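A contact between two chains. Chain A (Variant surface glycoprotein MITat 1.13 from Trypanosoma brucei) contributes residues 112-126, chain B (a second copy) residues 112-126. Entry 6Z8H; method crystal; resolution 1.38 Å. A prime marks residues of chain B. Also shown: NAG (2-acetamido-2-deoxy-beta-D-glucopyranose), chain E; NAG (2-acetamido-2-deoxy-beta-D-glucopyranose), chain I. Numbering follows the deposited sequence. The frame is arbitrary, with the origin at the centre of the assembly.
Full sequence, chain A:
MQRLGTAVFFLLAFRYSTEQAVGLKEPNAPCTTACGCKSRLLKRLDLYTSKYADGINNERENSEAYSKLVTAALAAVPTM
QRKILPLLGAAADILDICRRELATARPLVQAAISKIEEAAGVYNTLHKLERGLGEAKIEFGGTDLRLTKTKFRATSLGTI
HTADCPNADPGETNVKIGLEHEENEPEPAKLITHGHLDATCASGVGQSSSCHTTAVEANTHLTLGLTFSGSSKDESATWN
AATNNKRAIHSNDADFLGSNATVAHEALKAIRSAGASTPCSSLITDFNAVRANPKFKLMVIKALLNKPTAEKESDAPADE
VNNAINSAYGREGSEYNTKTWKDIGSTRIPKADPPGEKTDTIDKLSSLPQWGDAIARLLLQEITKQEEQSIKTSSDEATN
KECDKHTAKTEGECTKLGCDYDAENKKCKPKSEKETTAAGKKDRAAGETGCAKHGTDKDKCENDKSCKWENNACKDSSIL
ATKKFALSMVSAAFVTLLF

Chain A (112-126) AISKIEEAAGVYNTL
Chain B (112-126) AISKIEEAAGVYNTL

Two copies of one helix, residues 112-126 of each chain, cross with nearly twofold-symmetric contacts, and the strongest bonds between them join Glu118 to Asn124′ and Asn124 to Glu118′. Asn124′ ND2 donates to Glu118 OE2 at 2.7 Å, and Asn124 ND2 donates to Glu118′ OE2 at 2.8 Å; both are almost linear, with N-H...O angles of 173°. The extended glutamates (chi1 t, chi2 t) reach across to the asparagines (chi1 m, chi2 near -15°), pairing amide donors with carboxylate acceptors. Each carboxylate also receives a sugar amide: N2 of the chain E NAG lies 3.1 Å from Glu118 OE2, and N2 of the chain I NAG lies 3.1 Å from Glu118′ OE2.

Like charges also come close, Glu117 OE1 to Glu118′ OE1 at 4.2 Å and Glu118 OE1 to Glu117′ OE1 at 4.1 Å. Water 1 bridges the first pair, donating to Glu117 OE1 at 2.8 Å and Glu118′ OE1 at 3.0 Å. Water 2 lies 2.8 Å from both Glu118 OE1 and Glu117′ OE1. Glu117 and Glu117′ adopt chi1 m, chi2 m and meet at their CB atoms, 3.7 Å apart.

Both backbones are helical throughout, with phi near -65° and psi near -40°, and both helices extend beyond the stretches. Their N-to-C directions differ by 48° (signed crossing angle -48°), and their axes approach to 6.2 Å. This closeness centres on Gly121 and Gly121′, whose CA atoms are 4.1 Å apart. A CB on Gly121 would point toward the partner and lie 2.0 Å from Glu118′ O; the reciprocal CB would clash equally with Glu118 O. Without side chains here, CA-H...O contacts of 3.3 Å form from Gly121 CA to Glu118′ O and Gly121′ CA to Glu118 O. Two more, also 3.3 Å, run from Glu118 CA to Glu117′ O and Glu118′ CA to Glu117 O.

Beyond the glycines, Val122 and Val122′ (chi1 t) lean on the opposing backbone, Val122 CG2 lying 3.4 Å from Gly121′ O and Val122′ CG2 3.5 Å from Gly121 O. Val122 CG1 meets Thr125′ CG2 at 3.8 Å, and Thr125 CG2 meets Val122′ CG1 at 3.9 Å (both threonines chi1 p). Toward the N-terminal ends, Ile113 and Ile113′ (chi1 m, chi2 t) make an apolar contact, CG2 to CG2, at 4.0 Å. Nearby, Ser114 (chi1 p) brings CB to 3.4 Å from Glu117′ OE2, while Ser114′ (chi1 m) places OG 3.6 Å from Glu117 OE2.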

ATOM      1  N   ALA A 112       1.065   5.591   5.582  1.00 28.59           N
ATOM      2  CA  ALA A 112       0.953   4.777   6.790  1.00 27.90           C
ATOM      3  C   ALA A 112       1.269   3.313   6.498  1.00 26.69           C
ATOM      4  O   ALA A 112       1.966   2.653   7.282  1.00 27.27           O
ATOM      5  CB  ALA A 112      -0.444   4.926   7.378  1.00 27.26           C
ATOM      6  N   ILE A 113       0.792   2.786   5.379  1.00 26.14           N
ATOM      7  CA  ILE A 113       1.107   1.409   5.015  1.00 26.10           C
ATOM      8  C   ILE A 113       2.616   1.221   4.924  1.00 26.42           C
ATOM      9  O   ILE A 113       3.191   0.267   5.477  1.00 26.69           O
ATOM     10  CB  ILE A 113       0.449   1.020   3.682  1.00 26.00           C
ATOM     11  CG1 ILE A 113      -1.072   0.932   3.846  1.00 25.97           C
ATOM     12  CG2 ILE A 113       1.080  -0.278   3.157  1.00 26.41           C
ATOM     13  CD1 ILE A 113      -1.810   0.874   2.510  1.00 27.07           C
ATOM     14  N   SER A 114       3.298   2.140   4.244  1.00 26.95           N
ATOM     15  CA  SER A 114       4.728   1.939   4.045  1.00 27.51           C
ATOM     16  C   SER A 114       5.484   2.041   5.360  1.00 25.95           C
ATOM     17  O   SER A 114       6.412   1.263   5.606  1.00 26.19           O
ATOM     18  CB  SER A 114       5.278   2.939   3.045  1.00 30.70           C
ATOM     19  OG  SER A 114       5.346   4.234   3.576  1.00 35.56           O
ATOM     20  N   LYS A 115       5.104   2.978   6.227  1.00 25.97           N
ATOM     21  CA  LYS A 115       5.827   3.178   7.481  1.00 25.41           C
ATOM     22  C   LYS A 115       5.537   2.069   8.486  1.00 25.10           C
ATOM     23  O   LYS A 115       6.452   1.592   9.168  1.00 25.90           O
ATOM     24  CB  LYS A 115       5.496   4.575   8.004  1.00 26.58           C
ATOM     25  CG  LYS A 115       6.197   5.671   7.218  1.00 28.56           C
ATOM     26  CD  LYS A 115       5.645   7.045   7.514  1.00 30.88           C
ATOM     27  CE  LYS A 115       6.451   8.140   6.833  1.00 33.16           C
ATOM     28  NZ  LYS A 115       6.202   9.455   7.476  1.00 35.20           N
ATOM     29  N   ILE A 116       4.302   1.587   8.552  1.00 25.83           N
ATOM     30  CA  ILE A 116       3.964   0.487   9.452  1.00 25.06           C
ATOM     31  C   ILE A 116       4.613  -0.809   8.995  1.00 26.17           C
ATOM     32  O   ILE A 116       5.107  -1.576   9.827  1.00 26.35           O
ATOM     33  CB  ILE A 116       2.437   0.345   9.595  1.00 26.38           C
ATOM     34  CG1 ILE A 116       1.873   1.386  10.560  1.00 30.49           C
ATOM     35  CG2 ILE A 116       2.079  -1.076  10.006  1.00 25.93           C
ATOM     36  CD1 ILE A 116       0.387   1.388  10.663  1.00 33.79           C
ATOM     37  N   GLU A 117       4.608  -1.098   7.692  1.00 26.71           N
ATOM     38  CA  GLU A 117       5.206  -2.338   7.207  1.00 25.84           C
ATOM     39  C   GLU A 117       6.728  -2.340   7.390  1.00 27.14           C
ATOM     40  O   GLU A 117       7.303  -3.378   7.734  1.00 26.87           O
ATOM     41  CB  GLU A 117       4.810  -2.592   5.745  1.00 27.50           C
ATOM     42  CG  GLU A 117       3.326  -2.936   5.572  1.00 28.74           C
ATOM     43  CD  GLU A 117       2.947  -4.333   6.095  1.00 32.22           C
ATOM     44  OE1 GLU A 117       3.778  -4.997   6.755  1.00 34.99           O
ATOM     45  OE2 GLU A 117       1.790  -4.738   5.824  1.00 36.64           O
ATOM     46  N   GLU A 118       7.393  -1.181   7.240  1.00 25.86           N
ATOM     47  CA  GLU A 118       8.820  -1.107   7.544  1.00 25.58           C
ATOM     48  C   GLU A 118       9.074  -1.407   9.015  1.00 24.96           C
ATOM     49  O   GLU A 118       9.996  -2.159   9.349  1.00 25.31           O
ATOM     50  CB  GLU A 118       9.388   0.264   7.156  1.00 26.62           C
ATOM     51  CG  GLU A 118      10.895   0.349   7.377  1.00 28.65           C
ATOM     52  CD  GLU A 118      11.531   1.617   6.870  1.00 29.58           C
ATOM     53  OE1 GLU A 118      10.879   2.346   6.106  1.00 32.79           O
ATOM     54  OE2 GLU A 118      12.691   1.910   7.192  1.00 31.43           O
ATOM     55  N   ALA A 119       8.277  -0.828   9.918  1.00 24.81           N
ATOM     56  CA  ALA A 119       8.455  -1.110  11.339  1.00 25.86           C
ATOM     57  C   ALA A 119       8.180  -2.569  11.656  1.00 25.58           C
ATOM     58  O   ALA A 119       8.874  -3.160  12.490  1.00 25.81           O
ATOM     59  CB  ALA A 119       7.551  -0.192  12.158  1.00 26.38           C
ATOM     60  N   ALA A 120       7.230  -3.183  10.952  1.00 24.00           N
ATOM     61  CA  ALA A 120       6.900  -4.590  11.145  1.00 24.12           C
ATOM     62  C   ALA A 120       8.074  -5.472  10.766  1.00 24.92           C
ATOM     63  O   ALA A 120       8.356  -6.465  11.449  1.00 26.19           O
ATOM     64  CB  ALA A 120       5.672  -4.944  10.298  1.00 25.77           C
ATOM     65  N   GLY A 121       8.807  -5.094   9.724  1.00 23.33           N
ATOM     66  CA  GLY A 121      10.012  -5.833   9.381  1.00 23.34           C
ATOM     67  C   GLY A 121      11.053  -5.765  10.490  1.00 24.29           C
ATOM     68  O   GLY A 121      11.704  -6.770  10.830  1.00 24.51           O
ATOM     69  N   VAL A 122      11.243  -4.577  11.066  1.00 24.04           N
ATOM     70  CA  VAL A 122      12.135  -4.494  12.217  1.00 25.92           C
ATOM     71  C   VAL A 122      11.641  -5.398  13.341  1.00 24.77           C
ATOM     72  O   VAL A 122      12.445  -6.104  13.972  1.00 25.56           O
ATOM     73  CB  VAL A 122      12.365  -3.039  12.666  1.00 26.87           C
ATOM     74  CG1 VAL A 122      13.361  -2.993  13.827  1.00 27.42           C
ATOM     75  CG2 VAL A 122      12.889  -2.215  11.526  1.00 27.68           C
ATOM     76  N   TYR A 123      10.323  -5.411  13.623  1.00 24.69           N
ATOM     77  CA  TYR A 123       9.831  -6.300  14.682  1.00 25.20           C
ATOM     78  C   TYR A 123      10.131  -7.768  14.379  1.00 25.66           C
ATOM     79  O   TYR A 123      10.327  -8.559  15.308  1.00 25.59           O
ATOM     80  CB  TYR A 123       8.341  -6.072  14.967  1.00 26.15           C
ATOM     81  CG  TYR A 123       8.075  -4.822  15.763  1.00 27.22           C
ATOM     82  CD1 TYR A 123       8.540  -4.695  17.066  1.00 28.90           C
ATOM     83  CD2 TYR A 123       7.287  -3.784  15.252  1.00 29.34           C
ATOM     84  CE1 TYR A 123       8.308  -3.550  17.819  1.00 29.27           C
ATOM     85  CE2 TYR A 123       7.052  -2.639  15.996  1.00 30.11           C
ATOM     86  CZ  TYR A 123       7.515  -2.545  17.292  1.00 31.06           C
ATOM     87  OH  TYR A 123       7.267  -1.398  18.006  1.00 32.37           O
ATOM     88  N   ASN A 124      10.187  -8.158  13.108  1.00 25.56           N
ATOM     89  CA  ASN A 124      10.557  -9.530  12.799  1.00 24.92           C
ATOM     90  C   ASN A 124      11.917  -9.830  13.391  1.00 24.76           C
ATOM     91  O   ASN A 124      12.130 -10.873  14.033  1.00 26.82           O
ATOM     92  CB  ASN A 124      10.667  -9.739  11.296  1.00 25.15           C
ATOM     93  CG  ASN A 124       9.341  -9.746  10.609  1.00 25.29           C
ATOM     94  OD1 ASN A 124       8.295  -9.851  11.221  1.00 25.46           O
ATOM     95  ND2 ASN A 124       9.392  -9.680   9.292  1.00 24.68           N
ATOM     96  N   THR A 125      12.855  -8.899  13.213  1.00 24.79           N
ATOM     97  CA  THR A 125      14.195  -9.131  13.732  1.00 24.99           C
ATOM     98  C   THR A 125      14.207  -9.072  15.256  1.00 25.09           C
ATOM     99  O   THR A 125      14.964  -9.809  15.904  1.00 25.31           O
ATOM    100  CB  THR A 125      15.220  -8.171  13.120  1.00 25.36           C
ATOM    101  OG1 THR A 125      15.037  -6.828  13.552  1.00 29.24           O
ATOM    102  CG2 THR A 125      15.262  -8.262  11.652  1.00 24.24           C
ATOM    103  N   LEU A 126      13.433  -8.165  15.857  1.00 24.43           N
ATOM    104  CA  LEU A 126      13.355  -8.128  17.319  1.00 25.56           C
ATOM    105  C   LEU A 126      12.855  -9.446  17.893  1.00 27.07           C
ATOM    106  O   LEU A 126      13.324  -9.870  18.955  1.00 26.75           O
ATOM    107  CB  LEU A 126      12.460  -6.965  17.754  1.00 26.69           C
ATOM    108  CG  LEU A 126      13.090  -5.594  17.473  1.00 27.18           C
ATOM    109  CD1 LEU A 126      12.101  -4.459  17.843  1.00 29.24           C
ATOM    110  CD2 LEU A 126      14.425  -5.399  18.149  1.00 30.73           C
TER
ATOM    111  N   ALA B 112       2.505  -6.079  -3.152  1.00 20.62           N
ATOM    112  CA  ALA B 112       3.915  -5.804  -3.400  1.00 20.28           C
ATOM    113  C   ALA B 112       4.438  -4.750  -2.437  1.00 19.32           C
ATOM    114  O   ALA B 112       5.523  -4.901  -1.863  1.00 19.49           O
ATOM    115  CB  ALA B 112       4.101  -5.363  -4.848  1.00 19.35           C
ATOM    116  N   ILE B 113       3.649  -3.715  -2.183  1.00 19.52           N
ATOM    117  CA  ILE B 113       4.099  -2.635  -1.326  1.00 20.63           C
ATOM    118  C   ILE B 113       4.317  -3.179   0.066  1.00 21.15           C
ATOM    119  O   ILE B 113       5.356  -2.943   0.692  1.00 21.41           O
ATOM    120  CB  ILE B 113       3.061  -1.500  -1.299  1.00 20.36           C
ATOM    121  CG1 ILE B 113       3.020  -0.724  -2.623  1.00 21.06           C
ATOM    122  CG2 ILE B 113       3.399  -0.576  -0.139  1.00 24.12           C
ATOM    123  CD1 ILE B 113       1.791   0.137  -2.796  1.00 21.71           C
ATOM    124  N   SER B 114       3.353  -3.962   0.557  1.00 21.13           N
ATOM    125  CA  SER B 114       3.443  -4.508   1.911  1.00 21.98           C
ATOM    126  C   SER B 114       4.659  -5.411   2.070  1.00 21.46           C
ATOM    127  O   SER B 114       5.346  -5.390   3.109  1.00 22.32           O
ATOM    128  CB  SER B 114       2.186  -5.316   2.208  1.00 24.45           C
ATOM    129  OG  SER B 114       1.067  -4.473   2.301  1.00 29.82           O
ATOM    130  N   LYS B 115       4.890  -6.264   1.084  1.00 20.69           N
ATOM    131  CA  LYS B 115       5.979  -7.232   1.189  1.00 18.98           C
ATOM    132  C   LYS B 115       7.340  -6.570   1.022  1.00 18.95           C
ATOM    133  O   LYS B 115       8.292  -6.911   1.735  1.00 20.23           O
ATOM    134  CB  LYS B 115       5.739  -8.357   0.182  1.00 20.01           C
ATOM    135  CG  LYS B 115       4.582  -9.229   0.591  1.00 21.60           C
ATOM    136  CD  LYS B 115       4.146 -10.218  -0.431  1.00 25.21           C
ATOM    137  CE  LYS B 115       3.065 -11.127   0.133  1.00 27.71           C
ATOM    138  NZ  LYS B 115       2.767 -12.272  -0.788  1.00 31.19           N
ATOM    139  N   ILE B 116       7.465  -5.620   0.119  1.00 18.79           N
ATOM    140  CA  ILE B 116       8.734  -4.901  -0.095  1.00 19.47           C
ATOM    141  C   ILE B 116       9.049  -4.107   1.168  1.00 19.72           C
ATOM    142  O   ILE B 116      10.175  -4.136   1.582  1.00 19.17           O
ATOM    143  CB  ILE B 116       8.655  -3.976  -1.329  1.00 20.18           C
ATOM    144  CG1 ILE B 116       8.482  -4.777  -2.622  1.00 22.21           C
ATOM    145  CG2 ILE B 116       9.766  -2.953  -1.342  1.00 20.91           C
ATOM    146  CD1 ILE B 116       9.561  -5.085  -3.503  1.00 26.57           C
ATOM    147  N   GLU B 117       8.069  -3.435   1.764  1.00 20.07           N
ATOM    148  CA  GLU B 117       8.348  -2.565   2.896  1.00 22.53           C
ATOM    149  C   GLU B 117       8.717  -3.400   4.117  1.00 22.26           C
ATOM    150  O   GLU B 117       9.587  -2.999   4.888  1.00 23.75           O
ATOM    151  CB  GLU B 117       7.183  -1.608   3.144  1.00 24.62           C
ATOM    152  CG  GLU B 117       7.040  -0.576   2.043  1.00 27.93           C
ATOM    153  CD  GLU B 117       8.052   0.556   2.108  1.00 30.86           C
ATOM    154  OE1 GLU B 117       8.989   0.480   2.943  1.00 33.46           O
ATOM    155  OE2 GLU B 117       7.895   1.519   1.308  1.00 34.00           O
ATOM    156  N   GLU B 118       8.066  -4.563   4.319  1.00 22.01           N
ATOM    157  CA  GLU B 118       8.477  -5.460   5.407  1.00 22.98           C
ATOM    158  C   GLU B 118       9.923  -5.924   5.204  1.00 21.65           C
ATOM    159  O   GLU B 118      10.721  -5.954   6.150  1.00 22.30           O
ATOM    160  CB  GLU B 118       7.519  -6.651   5.495  1.00 23.09           C
ATOM    161  CG  GLU B 118       7.887  -7.626   6.624  1.00 24.95           C
ATOM    162  CD  GLU B 118       6.864  -8.727   6.843  1.00 27.14           C
ATOM    163  OE1 GLU B 118       5.765  -8.676   6.303  1.00 29.87           O
ATOM    164  OE2 GLU B 118       7.115  -9.664   7.608  1.00 28.57           O
ATOM    165  N   ALA B 119      10.279  -6.313   3.983  1.00 21.11           N
ATOM    166  CA  ALA B 119      11.668  -6.695   3.729  1.00 21.19           C
ATOM    167  C   ALA B 119      12.628  -5.540   4.005  1.00 20.59           C
ATOM    168  O   ALA B 119      13.702  -5.744   4.572  1.00 20.98           O
ATOM    169  CB  ALA B 119      11.832  -7.238   2.314  1.00 20.79           C
ATOM    170  N   ALA B 120      12.280  -4.333   3.574  1.00 20.61           N
ATOM    171  CA  ALA B 120      13.098  -3.151   3.819  1.00 22.90           C
ATOM    172  C   ALA B 120      13.354  -2.960   5.308  1.00 21.31           C
ATOM    173  O   ALA B 120      14.468  -2.619   5.710  1.00 22.73           O
ATOM    174  CB  ALA B 120      12.418  -1.921   3.178  1.00 21.97           C
ATOM    175  N   GLY B 121      12.339  -3.186   6.135  1.00 20.91           N
ATOM    176  CA  GLY B 121      12.548  -3.114   7.575  1.00 22.04           C
ATOM    177  C   GLY B 121      13.583  -4.116   8.067  1.00 22.54           C
ATOM    178  O   GLY B 121      14.445  -3.789   8.894  1.00 23.78           O
ATOM    179  N   VAL B 122      13.517  -5.342   7.563  1.00 21.73           N
ATOM    180  CA  VAL B 122      14.564  -6.299   7.922  1.00 20.92           C
ATOM    181  C   VAL B 122      15.929  -5.794   7.465  1.00 21.39           C
ATOM    182  O   VAL B 122      16.917  -5.946   8.185  1.00 21.43           O
ATOM    183  CB  VAL B 122      14.255  -7.700   7.373  1.00 19.85           C
ATOM    184  CG1 VAL B 122      15.369  -8.677   7.782  1.00 20.45           C
ATOM    185  CG2 VAL B 122      12.909  -8.193   7.833  1.00 21.14           C
ATOM    186  N   TYR B 123      16.041  -5.274   6.234  1.00 21.49           N
ATOM    187  CA  TYR B 123      17.327  -4.744   5.762  1.00 20.44           C
ATOM    188  C   TYR B 123      17.854  -3.614   6.649  1.00 21.79           C
ATOM    189  O   TYR B 123      19.069  -3.463   6.802  1.00 22.77           O
ATOM    190  CB  TYR B 123      17.271  -4.292   4.292  1.00 21.33           C
ATOM    191  CG  TYR B 123      17.324  -5.423   3.293  1.00 20.20           C
ATOM    192  CD1 TYR B 123      18.445  -6.233   3.168  1.00 20.99           C
ATOM    193  CD2 TYR B 123      16.267  -5.633   2.418  1.00 21.76           C
ATOM    194  CE1 TYR B 123      18.489  -7.260   2.271  1.00 21.66           C
ATOM    195  CE2 TYR B 123      16.311  -6.632   1.490  1.00 22.70           C
ATOM    196  CZ  TYR B 123      17.429  -7.448   1.404  1.00 22.00           C
ATOM    197  OH  TYR B 123      17.419  -8.450   0.442  1.00 23.24           O
ATOM    198  N   ASN B 124      16.974  -2.868   7.311  1.00 22.92           N
ATOM    199  CA  ASN B 124      17.435  -1.872   8.267  1.00 22.96           C
ATOM    200  C   ASN B 124      18.287  -2.546   9.317  1.00 22.64           C
ATOM    201  O   ASN B 124      19.368  -2.066   9.669  1.00 24.07           O
ATOM    202  CB  ASN B 124      16.256  -1.203   8.982  1.00 23.28           C
ATOM    203  CG  ASN B 124      15.490  -0.198   8.103  1.00 24.70           C
ATOM    204  OD1 ASN B 124      15.958   0.230   7.058  1.00 26.36           O
ATOM    205  ND2 ASN B 124      14.330   0.194   8.564  1.00 24.32           N
ATOM    206  N   THR B 125      17.780  -3.650   9.842  1.00 23.58           N
ATOM    207  CA  THR B 125      18.494  -4.353  10.891  1.00 22.67           C
ATOM    208  C   THR B 125      19.734  -5.061  10.360  1.00 20.88           C
ATOM    209  O   THR B 125      20.743  -5.135  11.067  1.00 21.60           O
ATOM    210  CB  THR B 125      17.572  -5.316  11.635  1.00 25.14           C
ATOM    211  OG1 THR B 125      17.227  -6.431  10.820  1.00 27.36           O
ATOM    212  CG2 THR B 125      16.382  -4.664  12.172  1.00 25.22           C
ATOM    213  N   LEU B 126      19.687  -5.574   9.132  1.00 19.71           N
ATOM    214  CA  LEU B 126      20.887  -6.136   8.540  1.00 21.34           C
ATOM    215  C   LEU B 126      21.991  -5.102   8.428  1.00 21.89           C
ATOM    216  O   LEU B 126      23.166  -5.436   8.608  1.00 23.33           O
ATOM    217  CB  LEU B 126      20.556  -6.821   7.225  1.00 21.61           C
ATOM    218  CG  LEU B 126      19.611  -8.029   7.318  1.00 23.37           C
ATOM    219  CD1 LEU B 126      19.310  -8.562   5.869  1.00 24.48           C
ATOM    220  CD2 LEU B 126      20.141  -9.111   8.202  1.00 25.98           C
TER
HETATM  221  C1  NAG E 501      13.739   3.589   9.918  1.00 26.87           C
HETATM  222  C2  NAG E 501      13.516   4.832   8.937  1.00 28.48           C
HETATM  223  C3  NAG E 501      14.575   4.945   7.913  1.00 28.13           C
HETATM  224  C4  NAG E 501      15.931   4.861   8.572  1.00 28.19           C
HETATM  225  C5  NAG E 501      15.935   3.634   9.450  1.00 26.89           C
HETATM  226  C6  NAG E 501      17.268   3.442  10.134  1.00 27.54           C
HETATM  227  C7  NAG E 501      11.314   5.801   8.424  1.00 28.74           C
HETATM  228  C8  NAG E 501      10.010   5.518   7.795  1.00 27.50           C
HETATM  229  N2  NAG E 501      12.153   4.761   8.387  1.00 27.69           N
HETATM  230  O3  NAG E 501      14.467   6.184   7.256  1.00 29.90           O
HETATM  231  O4  NAG E 501      16.699   4.657   7.461  1.00 29.00           O
HETATM  232  O5  NAG E 501      14.997   3.770  10.449  1.00 26.56           O
HETATM  233  O6  NAG E 501      17.346   2.125  10.595  1.00 29.09           O
HETATM  234  O7  NAG E 501      11.555   6.866   8.844  1.00 30.52           O
HETATM  235  C1  NAG I 504       8.566 -12.477   7.022  1.00 24.19           C
HETATM  236  C2  NAG I 504       7.115 -12.966   6.656  1.00 25.71           C
HETATM  237  C3  NAG I 504       6.308 -13.168   7.884  1.00 27.00           C
HETATM  238  C4  NAG I 504       7.116 -14.034   8.851  1.00 26.53           C
HETATM  239  C5  NAG I 504       8.503 -13.431   9.045  1.00 25.65           C
HETATM  240  C6  NAG I 504       9.383 -14.210  10.067  1.00 25.59           C
HETATM  241  C7  NAG I 504       5.973 -12.392   4.599  1.00 29.91           C
HETATM  242  C8  NAG I 504       5.296 -11.226   3.902  1.00 31.31           C
HETATM  243  N2  NAG I 504       6.500 -12.008   5.731  1.00 27.62           N
HETATM  244  O3  NAG I 504       5.169 -13.851   7.444  1.00 27.86           O
HETATM  245  O4  NAG I 504       6.366 -13.828  10.020  1.00 26.30           O
HETATM  246  O5  NAG I 504       9.164 -13.461   7.814  1.00 25.55           O
HETATM  247  O6  NAG I 504      10.416 -13.397  10.569  1.00 25.75           O
HETATM  248  O7  NAG I 504       5.945 -13.465   4.186  1.00 30.94           O
HETATM  249  O   HOH W   1       3.571  -7.574   7.946  1.00 37.07           O
HETATM  250  O   HOH W   2      11.479   1.688   3.454  1.00 35.10           O